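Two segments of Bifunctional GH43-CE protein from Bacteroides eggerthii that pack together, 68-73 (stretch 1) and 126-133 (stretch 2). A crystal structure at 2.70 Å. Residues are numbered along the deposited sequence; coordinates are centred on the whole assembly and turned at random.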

# COMPACT_ATOMS: atom_id res chain seq x y z
N LEU A 68 11.92 -13.82 17.35
CA LEU A 68 11.83 -12.97 18.54
C LEU A 68 11.73 -13.86 19.78
O LEU A 68 10.96 -14.83 19.80
CB LEU A 68 10.62 -12.05 18.42
CG LEU A 68 10.73 -10.96 17.36
CD1 LEU A 68 9.35 -10.49 16.89
CD2 LEU A 68 11.55 -9.79 17.89
N VAL A 69 12.51 -13.52 20.82
CA VAL A 69 12.57 -14.32 22.04
C VAL A 69 12.22 -13.47 23.28
O VAL A 69 11.69 -14.02 24.25
CB VAL A 69 13.95 -15.00 22.18
CG1 VAL A 69 14.17 -16.01 21.06
CG2 VAL A 69 15.10 -14.00 22.23
N ASN A 70 12.52 -12.17 23.25
CA ASN A 70 12.35 -11.30 24.42
C ASN A 70 12.42 -9.83 23.99
O ASN A 70 12.89 -9.51 22.89
CB ASN A 70 13.39 -11.63 25.49
CG ASN A 70 13.04 -11.16 26.89
OD1 ASN A 70 12.05 -10.46 27.11
ND2 ASN A 70 13.86 -11.55 27.86
N TYR A 71 11.93 -8.96 24.89
CA TYR A 71 12.07 -7.51 24.81
C TYR A 71 12.76 -6.99 26.08
O TYR A 71 12.64 -7.60 27.15
CB TYR A 71 10.71 -6.85 24.63
CG TYR A 71 10.10 -7.00 23.26
CD1 TYR A 71 9.39 -8.14 22.91
CD2 TYR A 71 10.24 -6.01 22.31
CE1 TYR A 71 8.84 -8.29 21.65
CE2 TYR A 71 9.69 -6.14 21.04
CZ TYR A 71 8.98 -7.28 20.71
OH TYR A 71 8.44 -7.40 19.46
N ALA A 72 13.47 -5.86 25.95
CA ALA A 72 14.25 -5.27 27.04
C ALA A 72 13.34 -4.61 28.08
O ALA A 72 13.64 -4.66 29.28
CB ALA A 72 15.25 -4.28 26.48
N TYR A 73 12.28 -3.94 27.62
CA TYR A 73 11.32 -3.29 28.52
C TYR A 73 9.91 -3.35 27.92
O TYR A 73 9.74 -3.66 26.76
CB TYR A 73 11.75 -1.85 28.81
CG TYR A 73 11.68 -0.90 27.64
CD1 TYR A 73 10.48 -0.32 27.25
CD2 TYR A 73 12.83 -0.55 26.94
CE1 TYR A 73 10.42 0.56 26.18
CE2 TYR A 73 12.78 0.34 25.87
CZ TYR A 73 11.57 0.89 25.49
OH TYR A 73 11.54 1.76 24.44
N ASN A 126 19.97 -14.88 31.32
CA ASN A 126 19.16 -15.61 30.34
C ASN A 126 18.44 -14.59 29.44
O ASN A 126 17.43 -14.01 29.83
CB ASN A 126 18.17 -16.56 31.02
CG ASN A 126 17.53 -17.55 30.07
OD1 ASN A 126 17.54 -17.35 28.86
ND2 ASN A 126 16.97 -18.62 30.61
N LEU A 127 18.97 -14.41 28.22
CA LEU A 127 18.53 -13.36 27.29
C LEU A 127 17.11 -13.63 26.76
O LEU A 127 16.44 -12.72 26.29
CB LEU A 127 19.55 -13.26 26.15
CG LEU A 127 19.48 -12.00 25.29
CD1 LEU A 127 19.52 -10.75 26.15
CD2 LEU A 127 20.60 -11.98 24.27
N GLU A 128 16.64 -14.88 26.85
CA GLU A 128 15.35 -15.27 26.30
C GLU A 128 14.23 -15.12 27.35
O GLU A 128 13.10 -14.84 26.98
CB GLU A 128 15.43 -16.70 25.77
CG GLU A 128 16.53 -16.89 24.73
CD GLU A 128 16.68 -18.29 24.16
OE1 GLU A 128 17.68 -18.53 23.46
OE2 GLU A 128 15.81 -19.14 24.44
N LYS A 129 14.55 -15.30 28.64
CA LYS A 129 13.52 -15.38 29.71
C LYS A 129 13.65 -14.25 30.74
O LYS A 129 12.65 -13.86 31.35
CB LYS A 129 13.58 -16.73 30.42
CG LYS A 129 13.49 -17.95 29.50
CD LYS A 129 13.34 -19.27 30.23
CE LYS A 129 14.09 -20.41 29.58
NZ LYS A 129 14.57 -21.40 30.57
N GLY A 130 14.87 -13.74 30.96
CA GLY A 130 15.12 -12.74 31.99
C GLY A 130 15.33 -13.39 33.36
O GLY A 130 15.64 -14.58 33.43
N PRO A 131 15.15 -12.62 34.44
CA PRO A 131 14.66 -11.25 34.41
C PRO A 131 15.80 -10.25 34.19
O PRO A 131 16.96 -10.65 34.08
CB PRO A 131 13.99 -11.00 35.77
CG PRO A 131 14.18 -12.30 36.53
CD PRO A 131 15.36 -12.97 35.85
N TRP A 132 15.45 -8.96 34.12
CA TRP A 132 16.39 -7.86 33.91
C TRP A 132 16.65 -7.13 35.23
O TRP A 132 15.72 -6.87 35.99
CB TRP A 132 15.87 -6.86 32.88
CG TRP A 132 15.58 -7.38 31.50
CD1 TRP A 132 14.35 -7.61 30.96
CD2 TRP A 132 16.54 -7.65 30.46
NE1 TRP A 132 14.48 -8.03 29.67
CE2 TRP A 132 15.80 -8.06 29.33
CE3 TRP A 132 17.94 -7.60 30.38
CZ2 TRP A 132 16.42 -8.43 28.13
CZ3 TRP A 132 18.55 -7.96 29.19
CH2 TRP A 132 17.80 -8.36 28.09
N LYS A 133 17.92 -6.80 35.47
CA LYS A 133 18.32 -5.71 36.36
C LYS A 133 18.54 -4.47 35.48
O LYS A 133 19.18 -4.57 34.43
CB LYS A 133 19.58 -6.08 37.16

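Two hydrogen bonds carry the polar part of this contact, and each runs from a side-chain nitrogen to a backbone carbonyl of the opposing stretch. They point in opposite senses: Asn70 donates from the strand into the loop, while Trp132 donates from the loop back to the strand. The contact is small, burying 325 Å² summed over both sides.

Asn70 is the hub. Its CA-to-CB bond points toward the loop, and with chi1 at -160° (t) the amide reaches the turn formed by residues 127 to 130. Asn70 ND2 lies 3.2 Å from Leu127 O, and the N-H...O angle of 152° supports a hydrogen bond. The carbonyl one residue further on does not share this donor on the same terms: Asn70 ND2 to Glu128 O is 3.5 Å, but the angle is poor, so the pair counts as proximity alone. The other end of the amide is turned to its own strand. Tyr71 N approaches Asn70 OD1 at 2.7 Å, a short distance, yet the angle of 130° makes this a weak hydrogen bond. Asn70 OD1 also sits 2.9 Å from Tyr71 O; both are acceptors, so that closeness brings no bond.

Tyr71 O finds its donor across the contact. Trp132 NE1 lies 3.1 Å from Tyr71 O with an N-H...O angle of 142°, and this oxygen lies at the edge of the indole, near its plane, where the N-H projects. The position of Ala72 O is different. It lies over one face of the same ring, 3.5 Å from Trp132 CD1; although Ala72 O is also 3.5 Å from Trp132 NE1, the angle is too poor for a hydrogen bond. Two successive carbonyls thus meet one indole in different ways, and only the in-plane one accepts its proton. The side chain of Tyr71 takes no part: its CA-to-CB bond points away from the loop. Its hydroxyl is satisfied elsewhere in the structure.

At Val69 and Glu128 the backbones come close, with CA atoms 5.2 Å apart, but without a polar bond. Val69 O and Glu128 O are 3.2 Å apart and both are acceptors, so neither satisfies the other. Aliphatic packing accompanies this approach: Val69 CG2 is 4.1 Å from Glu128 CG. The carboxylate of Glu128 is not spent on the strand; its OE1 is hydrogen-bonded elsewhere in the structure.

The loop that presents these groups has no regular helix or strand and is braced from within. Gly130 N donates to Asn126 O at 2.8 Å, and Lys129 N reaches the same oxygen at 3.4 Å, weakly. Asn126 OD1 receives a further weak bond from Glu128 N at 3.3 Å. Gly130, at phi/psi 84/-159, adopts angles at which a CB would be jammed against the preceding carbonyl oxygen, and a cis peptide bond follows, leading into Pro131.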